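Local coordinates for protein mRNA nuclease HepT (Shewanella oneidensis MR-1, PDB 6M6U) that cleaves mRNA, probably endonucleolytically, as the growth-inhibiting toxin of a type VII toxin-antitoxin pair, and is neutralised mostly through tri-AMPylation by its antitoxin MntA, at residues B[67-72]-B[92-97]; B[41-46]-B[118-123]. All coordinates share one frame; numbering follows the deposited sequence.

Contact 1 of 2, residues B[67-72]-B[92-97]; sequences QSSRDS and KMVGLR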
loop_
_atom_site.group_PDB
_atom_site.type_symbol
_atom_site.label_atom_id
_atom_site.label_comp_id
_atom_site.label_asym_id
_atom_site.label_seq_id
_atom_site.Cartn_x
_atom_site.Cartn_y
_atom_site.Cartn_z
ATOM N N GLN B 67 -7.707 -29.131 21.583
ATOM C CA GLN B 67 -8.012 -29.101 20.156
ATOM C C GLN B 67 -9.491 -29.318 19.865
ATOM O O GLN B 67 -9.916 -29.099 18.725
ATOM C CB GLN B 67 -7.184 -30.160 19.419
ATOM C CG GLN B 67 -5.746 -30.278 19.901
ATOM C CD GLN B 67 -4.857 -31.031 18.925
ATOM O OE1 GLN B 67 -4.775 -32.265 18.962
ATOM N NE2 GLN B 67 -4.177 -30.285 18.052
ATOM N N SER B 68 -10.272 -29.742 20.857
ATOM C CA SER B 68 -11.702 -29.992 20.715
ATOM C C SER B 68 -12.272 -30.188 22.113
ATOM O O SER B 68 -11.534 -30.261 23.098
ATOM C CB SER B 68 -11.983 -31.212 19.835
ATOM O OG SER B 68 -11.551 -32.402 20.469
ATOM N N SER B 69 -13.601 -30.271 22.188
ATOM C CA SER B 69 -14.242 -30.468 23.482
ATOM C C SER B 69 -13.811 -31.789 24.114
ATOM O O SER B 69 -13.550 -31.850 25.321
ATOM C CB SER B 69 -15.760 -30.399 23.327
ATOM O OG SER B 69 -16.199 -31.142 22.204
ATOM N N ARG B 70 -13.704 -32.853 23.310
ATOM C CA ARG B 70 -13.256 -34.140 23.836
ATOM C C ARG B 70 -11.789 -34.101 24.227
ATOM O O ARG B 70 -11.404 -34.635 25.273
ATOM C CB ARG B 70 -13.478 -35.244 22.808
ATOM C CG ARG B 70 -14.918 -35.611 22.576
ATOM C CD ARG B 70 -15.198 -35.580 21.094
ATOM N NE ARG B 70 -16.280 -36.478 20.717
ATOM C CZ ARG B 70 -16.854 -36.477 19.521
ATOM N NH1 ARG B 70 -16.451 -35.620 18.594
ATOM N NH2 ARG B 70 -17.833 -37.330 19.250
ATOM N N ASP B 71 -10.949 -33.498 23.381
ATOM C CA ASP B 71 -9.541 -33.337 23.712
ATOM C C ASP B 71 -9.345 -32.606 25.032
ATOM O O ASP B 71 -8.297 -32.764 25.670
ATOM C CB ASP B 71 -8.825 -32.582 22.590
ATOM C CG ASP B 71 -7.317 -32.622 22.731
ATOM O OD1 ASP B 71 -6.671 -31.570 22.532
ATOM O OD2 ASP B 71 -6.763 -33.702 23.038
ATOM N N SER B 72 -10.332 -31.814 25.458
ATOM C CA SER B 72 -10.239 -31.149 26.751
ATOM C C SER B 72 -10.368 -32.146 27.894
ATOM O O SER B 72 -9.710 -31.995 28.928
ATOM C CB SER B 72 -11.307 -30.064 26.860
ATOM O OG SER B 72 -11.044 -29.219 27.963
ATOM N N LYS B 92 -17.792 -39.968 25.107
ATOM C CA LYS B 92 -18.874 -40.565 24.323
ATOM C C LYS B 92 -20.227 -39.942 24.659
ATOM O O LYS B 92 -21.149 -39.991 23.830
ATOM C CB LYS B 92 -18.902 -42.095 24.492
ATOM C CG LYS B 92 -18.749 -42.644 25.896
ATOM C CD LYS B 92 -18.459 -44.146 25.851
ATOM C CE LYS B 92 -19.330 -44.865 24.828
ATOM N NZ LYS B 92 -20.712 -45.085 25.342
ATOM N N MET B 93 -20.363 -39.342 25.848
ATOM C CA MET B 93 -21.505 -38.468 26.102
ATOM C C MET B 93 -21.577 -37.344 25.073
ATOM O O MET B 93 -22.633 -37.100 24.473
ATOM C CB MET B 93 -21.419 -37.882 27.503
ATOM C CG MET B 93 -21.741 -38.845 28.612
ATOM S SD MET B 93 -23.515 -38.889 28.902
ATOM C CE MET B 93 -23.540 -39.184 30.665
ATOM N N VAL B 94 -20.460 -36.634 24.873
ATOM C CA VAL B 94 -20.403 -35.567 23.878
ATOM C C VAL B 94 -20.800 -36.096 22.508
ATOM O O VAL B 94 -21.573 -35.462 21.779
ATOM C CB VAL B 94 -18.997 -34.935 23.849
ATOM C CG1 VAL B 94 -18.935 -33.832 22.805
ATOM C CG2 VAL B 94 -18.620 -34.399 25.223
ATOM N N GLY B 95 -20.277 -37.266 22.136
ATOM C CA GLY B 95 -20.630 -37.843 20.850
ATOM C C GLY B 95 -22.114 -38.124 20.729
ATOM O O GLY B 95 -22.713 -37.908 19.671
ATOM N N LEU B 96 -22.728 -38.607 21.812
ATOM C CA LEU B 96 -24.171 -38.822 21.805
ATOM C C LEU B 96 -24.919 -37.501 21.696
ATOM O O LEU B 96 -25.936 -37.414 20.995
ATOM C CB LEU B 96 -24.599 -39.571 23.064
ATOM C CG LEU B 96 -26.099 -39.860 23.152
ATOM C CD1 LEU B 96 -26.550 -40.708 21.968
ATOM C CD2 LEU B 96 -26.442 -40.544 24.473
ATOM N N ARG B 97 -24.429 -36.464 22.383
ATOM C CA ARG B 97 -25.034 -35.142 22.258
ATOM C C ARG B 97 -25.039 -34.685 20.805
ATOM O O ARG B 97 -26.066 -34.223 20.295
ATOM C CB ARG B 97 -24.297 -34.131 23.138
ATOM C CG ARG B 97 -24.641 -32.674 22.825
ATOM C CD ARG B 97 -23.509 -31.984 22.074
ATOM N NE ARG B 97 -22.636 -31.247 22.981
ATOM C CZ ARG B 97 -21.448 -30.757 22.643
ATOM N NH1 ARG B 97 -20.973 -30.932 21.417
ATOM N NH2 ARG B 97 -20.728 -30.094 23.538
#

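Contact 2 of 2, residues B[41-46]-B[118-123]; sequences LNLQRC and HHLEDF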
loop_
_atom_site.group_PDB
_atom_site.type_symbol
_atom_site.label_atom_id
_atom_site.label_comp_id
_atom_site.label_asym_id
_atom_site.label_seq_id
_atom_site.Cartn_x
_atom_site.Cartn_y
_atom_site.Cartn_z
ATOM N N LEU B 41 -31.903 -31.675 25.300
ATOM C CA LEU B 41 -31.380 -30.335 25.545
ATOM C C LEU B 41 -30.668 -30.263 26.890
ATOM O O LEU B 41 -29.592 -29.662 27.006
ATOM C CB LEU B 41 -32.501 -29.302 25.474
ATOM C CG LEU B 41 -31.984 -27.862 25.626
ATOM C CD1 LEU B 41 -31.508 -27.316 24.283
ATOM C CD2 LEU B 41 -33.039 -26.955 26.223
ATOM N N ASN B 42 -31.249 -30.875 27.922
ATOM C CA ASN B 42 -30.598 -30.855 29.223
ATOM C C ASN B 42 -29.368 -31.757 29.266
ATOM O O ASN B 42 -28.463 -31.508 30.069
ATOM C CB ASN B 42 -31.599 -31.232 30.313
ATOM C CG ASN B 42 -32.526 -30.080 30.674
ATOM O OD1 ASN B 42 -32.097 -29.083 31.264
ATOM N ND2 ASN B 42 -33.803 -30.211 30.320
ATOM N N LEU B 43 -29.301 -32.789 28.420
ATOM C CA LEU B 43 -28.040 -33.506 28.253
ATOM C C LEU B 43 -26.974 -32.591 27.660
ATOM O O LEU B 43 -25.831 -32.559 28.134
ATOM C CB LEU B 43 -28.238 -34.736 27.369
ATOM C CG LEU B 43 -28.691 -36.003 28.093
ATOM C CD1 LEU B 43 -28.951 -37.132 27.101
ATOM C CD2 LEU B 43 -27.659 -36.414 29.138
ATOM N N GLN B 44 -27.339 -31.837 26.619
ATOM C CA GLN B 44 -26.409 -30.892 26.012
ATOM C C GLN B 44 -25.901 -29.885 27.037
ATOM O O GLN B 44 -24.697 -29.616 27.117
ATOM C CB GLN B 44 -27.087 -30.177 24.847
ATOM C CG GLN B 44 -26.298 -29.004 24.302
ATOM C CD GLN B 44 -26.951 -28.396 23.087
ATOM O OE1 GLN B 44 -26.757 -28.866 21.968
ATOM N NE2 GLN B 44 -27.747 -27.349 23.299
ATOM N N ARG B 45 -26.812 -29.321 27.833
ATOM C CA ARG B 45 -26.418 -28.356 28.856
ATOM C C ARG B 45 -25.485 -28.993 29.879
ATOM O O ARG B 45 -24.516 -28.362 30.323
ATOM C CB ARG B 45 -27.664 -27.781 29.531
ATOM C CG ARG B 45 -28.499 -26.909 28.606
ATOM C CD ARG B 45 -29.845 -26.572 29.192
ATOM N NE ARG B 45 -30.469 -25.469 28.449
ATOM C CZ ARG B 45 -31.736 -25.061 28.589
ATOM N NH1 ARG B 45 -32.530 -25.673 29.452
ATOM N NH2 ARG B 45 -32.174 -24.037 27.870
ATOM N N CYS B 46 -25.763 -30.240 30.269
ATOM C CA CYS B 46 -24.836 -30.969 31.133
ATOM C C CYS B 46 -23.470 -31.113 30.477
ATOM O O CYS B 46 -22.438 -30.914 31.128
ATOM C CB CYS B 46 -25.398 -32.348 31.480
ATOM S SG CYS B 46 -26.721 -32.354 32.701
ATOM N N HIS B 118 -28.406 -45.146 33.331
ATOM C CA HIS B 118 -27.172 -45.712 33.855
ATOM C C HIS B 118 -25.944 -44.818 33.772
ATOM O O HIS B 118 -24.919 -45.172 34.368
ATOM C CB HIS B 118 -26.849 -47.034 33.138
ATOM C CG HIS B 118 -27.880 -48.097 33.344
ATOM N ND1 HIS B 118 -28.450 -48.795 32.300
ATOM C CD2 HIS B 118 -28.445 -48.585 34.474
ATOM C CE1 HIS B 118 -29.324 -49.663 32.778
ATOM N NE2 HIS B 118 -29.339 -49.556 34.094
ATOM N N HIS B 119 -25.993 -43.689 33.067
ATOM C CA HIS B 119 -24.786 -42.907 32.846
ATOM C C HIS B 119 -24.865 -41.472 33.342
ATOM O O HIS B 119 -23.861 -40.755 33.258
ATOM C CB HIS B 119 -24.410 -42.928 31.360
ATOM C CG HIS B 119 -23.850 -44.242 30.912
ATOM N ND1 HIS B 119 -22.525 -44.412 30.576
ATOM C CD2 HIS B 119 -24.434 -45.456 30.772
ATOM C CE1 HIS B 119 -22.317 -45.672 30.235
ATOM N NE2 HIS B 119 -23.460 -46.326 30.345
ATOM N N LEU B 120 -26.003 -41.033 33.883
ATOM C CA LEU B 120 -26.034 -39.734 34.544
ATOM C C LEU B 120 -25.064 -39.675 35.716
ATOM O O LEU B 120 -24.686 -38.577 36.141
ATOM C CB LEU B 120 -27.453 -39.408 35.014
ATOM C CG LEU B 120 -28.483 -39.243 33.893
ATOM C CD1 LEU B 120 -29.836 -38.803 34.438
ATOM C CD2 LEU B 120 -27.974 -38.260 32.844
ATOM N N GLU B 121 -24.644 -40.835 36.233
ATOM C CA GLU B 121 -23.660 -40.872 37.310
ATOM C C GLU B 121 -22.296 -40.364 36.858
ATOM O O GLU B 121 -21.507 -39.909 37.692
ATOM C CB GLU B 121 -23.530 -42.295 37.857
ATOM C CG GLU B 121 -24.491 -42.631 38.992
ATOM C CD GLU B 121 -25.902 -42.944 38.516
ATOM O OE1 GLU B 121 -26.762 -43.228 39.375
ATOM O OE2 GLU B 121 -26.152 -42.913 37.292
ATOM N N ASP B 122 -21.994 -40.447 35.557
ATOM C CA ASP B 122 -20.723 -39.927 35.057
ATOM C C ASP B 122 -20.605 -38.429 35.307
ATOM O O ASP B 122 -19.552 -37.945 35.734
ATOM C CB ASP B 122 -20.572 -40.234 33.566
ATOM C CG ASP B 122 -20.525 -41.724 33.276
ATOM O OD1 ASP B 122 -20.214 -42.504 34.202
ATOM O OD2 ASP B 122 -20.795 -42.115 32.119
ATOM N N PHE B 123 -21.681 -37.681 35.049
ATOM C CA PHE B 123 -21.701 -36.261 35.380
ATOM C C PHE B 123 -21.467 -36.038 36.869
ATOM O O PHE B 123 -20.703 -35.148 37.259
ATOM C CB PHE B 123 -23.034 -35.642 34.960
ATOM C CG PHE B 123 -23.255 -35.609 33.475
ATOM C CD1 PHE B 123 -22.260 -35.164 32.619
ATOM C CD2 PHE B 123 -24.465 -36.023 32.934
ATOM C CE1 PHE B 123 -22.464 -35.130 31.254
ATOM C CE2 PHE B 123 -24.677 -35.991 31.566
ATOM C CZ PHE B 123 -23.671 -35.544 30.725
#

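Contact 1 of 2, residues B[67-72]-B[92-97]
V94 is the first residue of 92-97 to meet 67-72, and it does so with one methyl. A chi1 of 180° swings CG1 of V94 away from the backbone N and out to S69, where it lies 3.9 Å from OG of S69, and it also passes 4.3 Å from NE of R70. Both S69 and V94 also touch I51 of helix 33-60. One residue on, G95 offers bare backbone: NH2 of R70 comes to 3.3 Å from CA of G95, a packing contact in which CA meets the guanidinium obliquely. R70 gets there by a bend at chi2 (129°), its CB having started off to the side, and its side chain also touches K91 and N98 of helix 84-102.

The arrangement brings the N-terminal turn of helix 69-78 against the middle of helix 84-102 in the all-helical HEPN fold of the HepT family. S68 is the N-cap of the incoming helix; its OG accepts from N of D71 at 3.2 Å, while OD1 of D71 takes N of Q67 through its anti lone pair at 2.8 Å.

R97, the first residue of the RX(4)HXY motif and probably part of the active site, carries CG1 of V94 over one guanidinium face, offset toward the rim. Its NH2 forms a salt bridge with E48, and H113 of the MntA chain packs on its side chain.

Contact 2 of 2, residues B[41-46]-B[118-123]
C46 and F123 both have their first side-chain branch beside the backbone N and anti to the carbonyl carbon (chi1 -75° and -66°), and with CB of each directed at the other segment this lays the phenyl ring flat against C46. L43 places CG in the same way, although its CB sets out to the side; CD1 then continues the chain in line, while CD2, the methyl turned off it, meets the ring's border.

The ring of F123 is therefore touched in two ways. CB of C46 sits over one face, 3.8 Å from the centroid of the F123 ring and 17° off the normal, a CH-pi contact displaced toward the rim at CZ and CE2. SG of C46 stands over the same face, farther out at 4.6 Å from the F123 centroid, making a sulfur-aromatic contact. CD2 of L43, by contrast, meets the edge in the ring plane, 3.9 Å from CE2 of F123, so one methyl abuts the rim while the cysteine covers a face. CD2 of L43 also reaches CD2 of L120 at 4.2 Å, and the two leucine side chains cross at about a right angle. All four residues are buried, and the interface between them is apolar.

Where 118-123 turns from helix 109-118 into helix 120-131, ND1 of H119 donates to OD2 of D122 at 3.3 Å. The acceptor is approached from its syn side, with the bond tilted out of both the carboxylate and the imidazole planes.

This is core packing of a helical bundle, joining the long helix 33-60 to the last helix, 120-131. I16 of helix 3-23 and both C47 and C50 of helix 33-60 also pack on F123, while C15 of helix 3-23 lies against C46.

In the fold
Contact 2 lies about 4 Å from the centre of the folded chain and joins segments far apart in sequence; both segments of contact 1 fall between them. The contact centres are 13 Å apart. Helix 84-102 connects the two directly: CE of M93 reaches CE2 of F123 at 3.5 Å, and CG of R97 packs on CB of Q44 at 4.0 Å. Helix 33-60 supplies one side of contact 2 and, farther along, I51, which packs against contact 1. The R97 end of the RX(4)HXY motif thus lies between the bundle core and the face where MntA packs, while Q44 hydrogen-bonds to Q44 of the second HepT subunit.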